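PDB 3PL0: uncharacterized protein from Methylibium petroleiphilum, which probably acts as an iron- and 2-oxoglutarate-dependent dioxygenase with a cupin fold, although its reaction remains uncharacterised. Local coordinates for residues G71-T76 / P118-L123; R88-P93 / E145-R150; V125-L130 / L243-G248; K133-Q138 / V170-V175. All coordinates share one frame; numbering follows the deposited sequence. Where two conformers were deposited one is given.

Contact 1: residues G71-T76 / P118-L123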
# COMPACT_ATOMS: atom_id res chain seq x y z
N GLY A 71 9.96 -5.62 -3.17
CA GLY A 71 10.35 -5.80 -4.56
C GLY A 71 10.09 -4.52 -5.31
O GLY A 71 9.17 -3.77 -4.95
N CYS A 72 10.88 -4.29 -6.36
CA CYS A 72 10.79 -3.02 -7.08
C CYS A 72 10.70 -3.25 -8.59
O CYS A 72 11.17 -4.28 -9.14
CB CYS A 72 11.99 -2.14 -6.76
SG CYS A 72 12.18 -1.75 -4.98
N PHE A 73 10.12 -2.24 -9.24
CA PHE A 73 9.80 -2.33 -10.62
C PHE A 73 9.93 -0.96 -11.24
O PHE A 73 9.96 0.06 -10.53
CB PHE A 73 8.36 -2.82 -10.79
CG PHE A 73 8.07 -4.08 -10.03
CD1 PHE A 73 7.77 -4.03 -8.66
CD2 PHE A 73 8.09 -5.31 -10.66
CE1 PHE A 73 7.52 -5.18 -7.95
CE2 PHE A 73 7.83 -6.48 -9.94
CZ PHE A 73 7.55 -6.41 -8.57
N MSE A 74 10.00 -0.97 -12.57
CA MSE A 74 9.87 0.25 -13.37
C MSE A 74 8.81 0.03 -14.44
O MSE A 74 8.80 -1.00 -15.16
CB MSE A 74 11.21 0.69 -14.01
CG MSE A 74 11.21 2.12 -14.61
SE MSE A 74 13.03 2.74 -15.10
CE MSE A 74 13.32 1.49 -16.60
N GLN A 75 7.91 1.00 -14.50
CA GLN A 75 6.85 1.00 -15.46
C GLN A 75 7.14 2.10 -16.43
O GLN A 75 7.39 3.23 -16.03
CB GLN A 75 5.52 1.27 -14.80
CG GLN A 75 4.36 1.29 -15.80
CD GLN A 75 3.01 1.53 -15.15
OE1 GLN A 75 2.94 1.97 -14.02
NE2 GLN A 75 1.93 1.28 -15.89
N THR A 76 7.11 1.76 -17.72
CA THR A 76 7.13 2.74 -18.79
C THR A 76 5.71 2.88 -19.34
O THR A 76 5.03 1.90 -19.59
CB THR A 76 8.13 2.33 -19.89
OG1 THR A 76 9.38 1.98 -19.27
CG2 THR A 76 8.35 3.45 -20.93
N PRO A 118 -0.64 -13.08 -13.72
CA PRO A 118 -1.23 -12.07 -14.56
C PRO A 118 -1.81 -10.92 -13.76
O PRO A 118 -1.64 -9.78 -14.16
CB PRO A 118 -2.31 -12.85 -15.34
CG PRO A 118 -1.80 -14.23 -15.37
CD PRO A 118 -1.06 -14.44 -14.10
N SER A 119 -2.44 -11.21 -12.62
CA SER A 119 -3.04 -10.17 -11.82
C SER A 119 -2.01 -9.20 -11.25
O SER A 119 -2.32 -8.03 -11.04
CB SER A 119 -3.86 -10.79 -10.67
OG SER A 119 -3.06 -11.61 -9.83
N TRP A 120 -0.82 -9.69 -10.95
CA TRP A 120 0.23 -8.81 -10.42
C TRP A 120 0.55 -7.67 -11.39
O TRP A 120 0.44 -6.50 -11.02
CB TRP A 120 1.50 -9.60 -10.09
CG TRP A 120 2.60 -8.73 -9.48
CD1 TRP A 120 3.70 -8.22 -10.13
CD2 TRP A 120 2.66 -8.23 -8.14
NE1 TRP A 120 4.45 -7.45 -9.25
CE2 TRP A 120 3.83 -7.45 -8.03
CE3 TRP A 120 1.85 -8.40 -7.01
CZ2 TRP A 120 4.20 -6.83 -6.83
CZ3 TRP A 120 2.22 -7.79 -5.81
CH2 TRP A 120 3.37 -7.00 -5.74
N SER A 121 0.91 -8.01 -12.62
CA SER A 121 1.14 -6.98 -13.65
C SER A 121 -0.09 -6.11 -13.93
O SER A 121 0.03 -4.90 -14.04
CB SER A 121 1.66 -7.58 -14.96
OG SER A 121 2.98 -8.05 -14.78
N ALA A 122 -1.27 -6.71 -14.01
CA ALA A 122 -2.50 -5.98 -14.27
C ALA A 122 -2.72 -4.90 -13.20
O ALA A 122 -3.03 -3.75 -13.52
CB ALA A 122 -3.72 -6.95 -14.33
N LEU A 123 -2.46 -5.28 -11.95
CA LEU A 123 -2.57 -4.38 -10.81
C LEU A 123 -1.58 -3.22 -10.94
O LEU A 123 -1.98 -2.08 -10.99
CB LEU A 123 -2.30 -5.13 -9.51
CG LEU A 123 -2.50 -4.31 -8.21
CD1 LEU A 123 -3.98 -3.74 -8.09
CD2 LEU A 123 -2.10 -5.12 -7.01
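Phe73 and Trp120 carry this buried contact between strand 71-76 and helix 118-123. Their rings are tilted against each other, with planes 51° apart. The centroid of the Phe73 ring lies 5.2 Å from that of the five-membered ring of Trp120. The outer end of Phe73 meets the indole at the border that runs from NE1 to CZ2. Phe73 CZ comes to 3.3 Å from Trp120 NE1. On one flank Phe73 CE2 is 3.6 Å from Trp120 NE1; on the other, Phe73 CE1 is 3.9 Å from Trp120 CZ2. Phe73 CZ thus meets the indole at its edge, near the indole plane, while the rest of the phenyl ring slants away. Trp120 leaves the helix with CG anti to the backbone N (chi1 -178°), which carries the indole out to the strand. An alanine in place of Phe73 would be likely to open a gap at the NE1 side of the indole and leave Trp120 with less to hold it on that side. The tryptophan also packs on Leu241 and Ala146, so it spans several strands. Phe73 is held by backbone pairing with Ile144 on strand 141-152. The arrangement is that of a helix lying against one face of the main antiparallel sheet in a double-stranded beta-helix, or cupin, fold.

Contact 2: residues R88-P93 / E145-R150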
# COMPACT_ATOMS: atom_id res chain seq x y z
N ARG A 88 16.82 -4.20 -4.04
CA ARG A 88 17.46 -3.01 -3.51
C ARG A 88 16.90 -2.66 -2.16
O ARG A 88 15.85 -3.16 -1.77
CB ARG A 88 17.31 -1.82 -4.48
CG ARG A 88 15.87 -1.41 -4.78
CD ARG A 88 15.78 -0.17 -5.63
NE ARG A 88 16.17 1.06 -4.92
CZ ARG A 88 15.46 1.68 -3.96
NH1 ARG A 88 14.28 1.20 -3.55
NH2 ARG A 88 15.94 2.81 -3.40
N ALA A 89 17.60 -1.79 -1.45
CA ALA A 89 17.21 -1.38 -0.13
C ALA A 89 16.10 -0.34 -0.15
O ALA A 89 15.93 0.40 -1.12
CB ALA A 89 18.41 -0.85 0.63
N HIS A 90 15.39 -0.25 0.97
CA HIS A 90 14.34 0.70 1.12
C HIS A 90 14.89 1.81 2.02
O HIS A 90 15.40 1.50 3.08
CB HIS A 90 13.09 0.03 1.72
CG HIS A 90 12.00 1.01 2.01
ND1 HIS A 90 11.31 1.68 1.02
CD2 HIS A 90 11.55 1.51 3.18
CE1 HIS A 90 10.46 2.52 1.57
NE2 HIS A 90 10.58 2.43 2.89
N TRP A 91 14.79 3.08 1.59
CA TRP A 91 15.31 4.21 2.34
C TRP A 91 14.29 4.76 3.34
O TRP A 91 13.14 4.95 3.00
CB TRP A 91 15.75 5.35 1.36
CG TRP A 91 16.73 6.38 1.94
CD1 TRP A 91 17.70 6.14 2.85
CD2 TRP A 91 16.82 7.79 1.62
NE1 TRP A 91 18.38 7.29 3.14
CE2 TRP A 91 17.86 8.32 2.40
CE3 TRP A 91 16.09 8.65 0.78
CZ2 TRP A 91 18.24 9.70 2.34
CZ3 TRP A 91 16.47 10.02 0.71
CH2 TRP A 91 17.54 10.52 1.50
N GLN A 92 14.75 5.05 4.55
CA GLN A 92 13.90 5.56 5.64
C GLN A 92 14.64 6.73 6.35
O GLN A 92 15.04 6.61 7.54
CB GLN A 92 13.60 4.43 6.65
CG GLN A 92 12.47 3.49 6.25
CD GLN A 92 12.48 2.13 7.00
OE1 GLN A 92 12.05 1.12 6.45
NE2 GLN A 92 13.01 2.11 8.22
N PRO A 93 14.83 7.86 5.64
CA PRO A 93 15.44 9.03 6.27
C PRO A 93 14.46 9.57 7.30
O PRO A 93 13.26 9.26 7.19
CB PRO A 93 15.57 10.00 5.12
CG PRO A 93 14.44 9.57 4.13
CD PRO A 93 14.45 8.09 4.23
N GLU A 145 7.75 0.63 -5.70
CA GLU A 145 8.11 -0.35 -4.68
C GLU A 145 6.85 -1.09 -4.19
O GLU A 145 5.78 -0.50 -4.10
CB GLU A 145 8.82 0.31 -3.51
CG GLU A 145 10.08 1.11 -3.92
CD GLU A 145 10.98 1.55 -2.76
OE1 GLU A 145 11.30 0.72 -1.87
OE2 GLU A 145 11.41 2.74 -2.76
N ALA A 146 6.98 -2.40 -3.96
CA ALA A 146 5.88 -3.20 -3.46
C ALA A 146 6.25 -3.72 -2.08
O ALA A 146 7.32 -4.30 -1.91
CB ALA A 146 5.62 -4.34 -4.38
N HIS A 147 5.36 -3.52 -1.10
CA HIS A 147 5.60 -4.01 0.25
C HIS A 147 4.38 -4.81 0.75
O HIS A 147 3.44 -4.24 1.32
CB HIS A 147 5.77 -2.82 1.18
CG HIS A 147 6.88 -1.90 0.81
ND1 HIS A 147 8.11 -1.99 1.40
CD2 HIS A 147 6.94 -0.85 -0.04
CE1 HIS A 147 8.90 -1.04 0.92
NE2 HIS A 147 8.21 -0.34 0.03
N PRO A 148 4.37 -6.12 0.53
CA PRO A 148 3.33 -6.94 1.15
C PRO A 148 3.59 -7.09 2.63
O PRO A 148 4.75 -7.33 3.03
CB PRO A 148 3.46 -8.29 0.48
CG PRO A 148 4.89 -8.33 -0.04
CD PRO A 148 5.24 -6.91 -0.37
N PHE A 149 2.55 -6.93 3.43
CA PHE A 149 2.68 -6.93 4.88
C PHE A 149 1.71 -7.92 5.50
O PHE A 149 0.57 -7.99 5.07
CB PHE A 149 2.28 -5.59 5.45
CG PHE A 149 3.31 -4.52 5.31
CD1 PHE A 149 4.48 -4.55 6.06
CD2 PHE A 149 3.10 -3.45 4.45
CE1 PHE A 149 5.43 -3.53 5.94
CE2 PHE A 149 4.03 -2.43 4.34
CZ PHE A 149 5.20 -2.46 5.09
N ARG A 150 2.14 -8.56 6.59
CA ARG A 150 1.20 -9.13 7.57
C ARG A 150 1.61 -8.66 8.94
O ARG A 150 2.76 -8.78 9.33
CB ARG A 150 1.21 -10.65 7.57
CG ARG A 150 0.50 -11.30 8.79
CD ARG A 150 0.27 -12.77 8.64
NE ARG A 150 -0.70 -13.05 7.61
CZ ARG A 150 -1.03 -14.26 7.16
NH1 ARG A 150 -0.52 -15.39 7.69
NH2 ARG A 150 -1.95 -14.36 6.22
O HOH W 1 13.25 3.96 -1.01
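His90 donates from ND1 to Glu145 OE1, a His-carboxylate hydrogen bond of 3.0 Å that is nearly straight at 161°. The acceptor lies close to the imidazole plane, but the histidine meets OE1 from above the plane of the carboxylate. The same OE1 is bonded to His70 NE2, so two histidines grip one oxygen. The other oxygen, OE2, has its own partners. Arg88 NH1 forms a long salt bridge with Glu145 OE2 at 3.4 Å, its guanidinium turned almost at a right angle to the carboxylate. A water takes the Trp91 N-H at 3.1 Å from Trp91 N and donates to Glu145 OE2 at 2.8 Å. This buried carboxylate is therefore held at both oxygens and has little freedom to rotate. Next to it, His147 points an edge at the face of His90 in a T-shaped pair, planes 77° apart. His147 CE1 lies 3.6 Å from His90 ND1. The His90 ring reaches both partners because its CG is anti to the backbone N (chi1 175°). A leucine in its place would probably leave Glu145 OE1 with one grip fewer and take away the aromatic face met by His147. His70 stacks on His147 as well, which extends the histidine cluster. Strand 90-92 pairs with strand 103-105 in a small separate sheet, and Glu145 and His147 join it to strand 141-152, which lies between strands 65-77 and 237-246 in the main sheet.

Contact 3: residues V125-L130 / L243-G248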
# COMPACT_ATOMS: atom_id res chain seq x y z
N VAL A 125 0.26 -2.06 -13.35
CA VAL A 125 0.17 -1.28 -14.57
C VAL A 125 -1.04 -0.35 -14.56
O VAL A 125 -0.91 0.84 -14.88
CB VAL A 125 0.15 -2.20 -15.82
CG1 VAL A 125 -0.30 -1.44 -17.12
CG2 VAL A 125 1.55 -2.81 -16.04
N ALA A 126 -2.21 -0.87 -14.21
CA ALA A 126 -3.47 -0.11 -14.26
C ALA A 126 -3.39 1.08 -13.32
O ALA A 126 -3.82 2.19 -13.67
CB ALA A 126 -4.69 -1.01 -13.89
N LEU A 127 -2.82 0.84 -12.15
CA LEU A 127 -2.67 1.90 -11.15
C LEU A 127 -1.66 2.96 -11.61
O LEU A 127 -1.86 4.16 -11.43
CB LEU A 127 -2.28 1.34 -9.78
CG LEU A 127 -3.30 0.43 -9.08
CD1 LEU A 127 -2.61 -0.17 -7.89
CD2 LEU A 127 -4.56 1.24 -8.69
N GLY A 128 -0.57 2.52 -12.23
CA GLY A 128 0.40 3.46 -12.84
C GLY A 128 -0.21 4.33 -13.93
O GLY A 128 0.10 5.53 -14.03
N GLU A 129 -1.04 3.72 -14.77
CA GLU A 129 -1.70 4.42 -15.87
C GLU A 129 -2.66 5.45 -15.33
O GLU A 129 -2.72 6.59 -15.81
CB GLU A 129 -2.43 3.43 -16.79
CG GLU A 129 -1.53 2.73 -17.79
CD GLU A 129 -2.18 1.51 -18.45
OE1 GLU A 129 -3.28 1.11 -18.00
OE2 GLU A 129 -1.61 0.92 -19.41
N LEU A 130 -3.39 5.06 -14.28
CA LEU A 130 -4.33 5.98 -13.61
C LEU A 130 -3.60 7.16 -12.98
O LEU A 130 -3.90 8.34 -13.27
CB LEU A 130 -5.11 5.20 -12.58
CG LEU A 130 -6.21 5.94 -11.80
CD1 LEU A 130 -7.18 4.96 -11.15
CD2 LEU A 130 -5.59 6.78 -10.70
N LEU A 243 1.84 -0.24 -2.38
CA LEU A 243 2.56 0.02 -3.63
C LEU A 243 2.85 1.51 -3.68
O LEU A 243 1.93 2.34 -3.45
CB LEU A 243 1.73 -0.40 -4.86
CG LEU A 243 1.27 -1.87 -5.01
CD1 LEU A 243 0.25 -2.07 -6.17
CD2 LEU A 243 2.46 -2.79 -5.17
N THR A 244 4.10 1.89 -3.92
CA THR A 244 4.40 3.27 -4.03
C THR A 244 4.88 3.57 -5.45
O THR A 244 5.61 2.78 -6.06
CB THR A 244 5.46 3.72 -3.01
OG1 THR A 244 6.68 3.05 -3.28
CG2 THR A 244 5.00 3.42 -1.60
N TYR A 245 4.47 4.73 -5.95
CA TYR A 245 4.87 5.19 -7.26
C TYR A 245 5.59 6.52 -7.13
O TYR A 245 5.06 7.48 -6.50
CB TYR A 245 3.63 5.35 -8.15
CG TYR A 245 2.94 4.05 -8.51
CD1 TYR A 245 2.27 3.31 -7.53
CD2 TYR A 245 2.97 3.56 -9.81
CE1 TYR A 245 1.66 2.12 -7.84
CE2 TYR A 245 2.35 2.37 -10.14
CZ TYR A 245 1.71 1.64 -9.14
OH TYR A 245 1.10 0.46 -9.48
N ARG A 246 6.76 6.61 -7.75
CA ARG A 246 7.57 7.82 -7.66
C ARG A 246 8.18 8.18 -9.02
O ARG A 246 8.69 7.29 -9.72
CB ARG A 246 8.65 7.61 -6.61
CG ARG A 246 9.45 8.91 -6.25
CD ARG A 246 10.27 8.71 -4.99
NE ARG A 246 10.81 9.98 -4.53
CZ ARG A 246 11.92 10.54 -5.01
NH1 ARG A 246 12.61 9.94 -5.96
NH2 ARG A 246 12.33 11.70 -4.56
N SER A 247 8.10 9.47 -9.37
CA SER A 247 8.75 10.04 -10.54
C SER A 247 10.22 10.28 -10.28
O SER A 247 10.58 10.56 -9.15
CB SER A 247 8.13 11.41 -10.83
OG SER A 247 8.67 11.94 -12.03
N GLY A 248 11.07 10.18 -11.31
CA GLY A 248 12.49 10.56 -11.23
C GLY A 248 13.39 9.41 -10.82
O GLY A 248 14.40 9.09 -11.48
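Helix 125-130 passes over strand 243-246 with Gly128 opposite Tyr245, their CA atoms 7.4 Å apart. The two axes come within 10.1 Å and run in roughly the same direction, 40° apart. Gly128 lets the tyrosine ring in close: Gly128 CA is 3.5 Å from Tyr245 CE2. A beta carbon on Gly128 would fall about 3.4 Å from Tyr245 CE2, a tight fit. Tyr245 CG is anti to its own carbonyl carbon (chi1 -68°), and this sends the ring from the sheet up to the helix. The ring slants against the helix backbone there. Its far end lies beside Leu127, with Tyr245 OH 3.5 Å from Leu127 CB. Leu127 crosses the tyrosine at about a right angle and reaches on to the next inward residue of the strand. There methyl meets methyl, Leu127 CD1 to Leu243 CD1 at 3.8 Å. Trp142 and Phe131 make edge-to-face pairs with Tyr245, and Leu35 of helix 29-36 packs on Leu127. The contact is buried and mostly apolar, so the helix and strand are joined by fit rather than by charge. The phenol hydroxyl is the polar exception. Its hydrogen bond to Leu124 O satisfies it in the core and ties the tyrosine to the preceding turn of the same helix.

Contact 4: residues K133-Q138 / V170-V175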
# COMPACT_ATOMS: atom_id res chain seq x y z
N LYS A 133 -2.27 9.91 -15.24
CA LYS A 133 -3.29 10.85 -15.72
C LYS A 133 -3.45 12.03 -14.79
O LYS A 133 -3.89 13.08 -15.25
CB LYS A 133 -4.65 10.19 -15.93
CG LYS A 133 -4.71 9.15 -17.02
CD LYS A 133 -4.71 9.78 -18.43
N LEU A 134 -3.07 11.92 -13.52
CA LEU A 134 -3.20 13.07 -12.61
C LEU A 134 -1.96 13.91 -12.66
O LEU A 134 -2.05 15.14 -12.70
CB LEU A 134 -3.35 12.62 -11.17
CG LEU A 134 -4.73 12.29 -10.71
CD1 LEU A 134 -4.61 11.44 -9.45
CD2 LEU A 134 -5.49 13.59 -10.50
N ARG A 135 -0.82 13.23 -12.56
CA ARG A 135 0.48 13.89 -12.62
C ARG A 135 1.45 12.99 -13.38
O ARG A 135 2.01 12.04 -12.83
CB ARG A 135 1.00 14.14 -11.20
CG ARG A 135 1.94 15.30 -11.04
CD ARG A 135 1.86 15.86 -9.63
NE ARG A 135 2.23 14.87 -8.61
CZ ARG A 135 1.48 14.53 -7.55
NH1 ARG A 135 0.31 15.10 -7.33
NH2 ARG A 135 1.92 13.63 -6.66
N ALA A 136 1.68 13.31 -14.64
CA ALA A 136 2.57 12.50 -15.48
C ALA A 136 3.98 12.49 -14.93
O ALA A 136 4.55 13.52 -14.69
CB ALA A 136 2.58 13.06 -16.92
N PRO A 137 4.57 11.31 -14.76
CA PRO A 137 5.94 11.27 -14.23
C PRO A 137 7.02 11.63 -15.25
O PRO A 137 6.84 11.38 -16.44
CB PRO A 137 6.11 9.81 -13.82
CG PRO A 137 5.16 9.06 -14.74
CD PRO A 137 4.01 9.98 -15.04
N GLN A 138 8.13 12.18 -14.78
CA GLN A 138 9.26 12.53 -15.64
C GLN A 138 9.62 11.38 -16.59
O GLN A 138 9.79 10.24 -16.18
CB GLN A 138 10.49 12.93 -14.80
CG GLN A 138 11.76 13.29 -15.61
CD GLN A 138 11.53 14.35 -16.67
OE1 GLN A 138 10.74 15.28 -16.49
NE2 GLN A 138 12.25 14.23 -17.79
N VAL A 170 6.66 9.86 -1.78
CA VAL A 170 6.58 9.45 -3.17
C VAL A 170 5.55 10.34 -3.86
O VAL A 170 5.11 11.33 -3.30
CB VAL A 170 6.22 7.94 -3.27
CG1 VAL A 170 7.32 7.05 -2.65
CG2 VAL A 170 4.85 7.62 -2.60
N ASP A 171 5.11 9.98 -5.05
CA ASP A 171 4.04 10.71 -5.72
C ASP A 171 2.64 10.17 -5.38
O ASP A 171 1.74 10.94 -5.04
CB ASP A 171 4.24 10.69 -7.22
CG ASP A 171 5.32 11.67 -7.65
OD1 ASP A 171 4.97 12.84 -7.91
OD2 ASP A 171 6.50 11.27 -7.65
N PHE A 172 2.46 8.87 -5.54
CA PHE A 172 1.17 8.19 -5.29
C PHE A 172 1.39 6.88 -4.57
O PHE A 172 2.45 6.24 -4.73
CB PHE A 172 0.41 7.92 -6.59
CG PHE A 172 0.05 9.16 -7.32
CD1 PHE A 172 -1.08 9.87 -6.99
CD2 PHE A 172 0.87 9.65 -8.34
CE1 PHE A 172 -1.40 11.02 -7.65
CE2 PHE A 172 0.56 10.80 -8.99
CZ PHE A 172 -0.57 11.49 -8.66
N VAL A 173 0.42 6.55 -3.71
CA VAL A 173 0.39 5.29 -3.00
C VAL A 173 -0.93 4.56 -3.21
O VAL A 173 -2.01 5.19 -3.28
CB VAL A 173 0.65 5.50 -1.52
CG1 VAL A 173 0.60 4.14 -0.79
CG2 VAL A 173 2.03 6.19 -1.31
N ALA A 174 -0.84 3.23 -3.34
CA ALA A 174 -2.02 2.37 -3.27
C ALA A 174 -1.84 1.44 -2.11
O ALA A 174 -0.84 0.73 -2.03
CB ALA A 174 -2.20 1.55 -4.53
N VAL A 175 -2.81 1.44 -1.21
CA VAL A 175 -2.90 0.44 -0.15
C VAL A 175 -3.99 -0.57 -0.53
O VAL A 175 -5.18 -0.22 -0.58
CB VAL A 175 -3.26 1.06 1.19
CG1 VAL A 175 -3.33 -0.05 2.29
CG2 VAL A 175 -2.24 2.15 1.58
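Arg135 reaches across to Asp171 and Phe172, which together form a classic beta bulge opposite Tyr245 at the start of strand 172-181. The guanidinium forms a salt bridge with the aspartate, but its bonds are long. Arg135 NE donates weakly to Asp171 OD1 at 3.5 Å, and Arg135 NH2 donates weakly to Asp171 OD1 at 3.4 Å. One carboxylate oxygen thus accepts from two nitrogens. The other, OD2, takes the backbone N-H of Ser247, the stronger partner of this side chain. Arg135 NH1 is engaged elsewhere, in a salt bridge with Asp213 OD2. Two acids therefore share the arginine and probably balance its charge. The chain bends at chi3 (60°), which lays the guanidinium over the face of Phe172. The planes are only 15° apart, the guanidinium sits toward the rim of the ring, and Arg135 CZ is 3.8 Å from Phe172 CZ. Phe172 also stacks with Phe131, which ties the bulge to helix 118-134. Leu134, in the weakly bonded last turn of that helix, completes the apolar part. Its CD1 methyl lies 3.7 Å from Phe172 CE1.

Contacts 1, 3 and 4 follow helix 118-134 from its first turn to its end and the loop beyond, all against the main sheet. Contacts 1 and 3 are buried and rest on rings and aliphatic groups. Gln75 joins them, its NE2 bonding to Val125 O. Contact 4 is only partly buried, and there charge joins the packing. It lies next to contact 3, with centres about 5 Å apart, and Tyr245 N to Phe172 O links their strands. Contact 2 differs in kind, though its strand 141-152 is bonded to the strands of contacts 1 and 3. It is also partly buried, uses no helix, and ties a small sheet to the main one through histidines, an arginine, a carboxylate and a water.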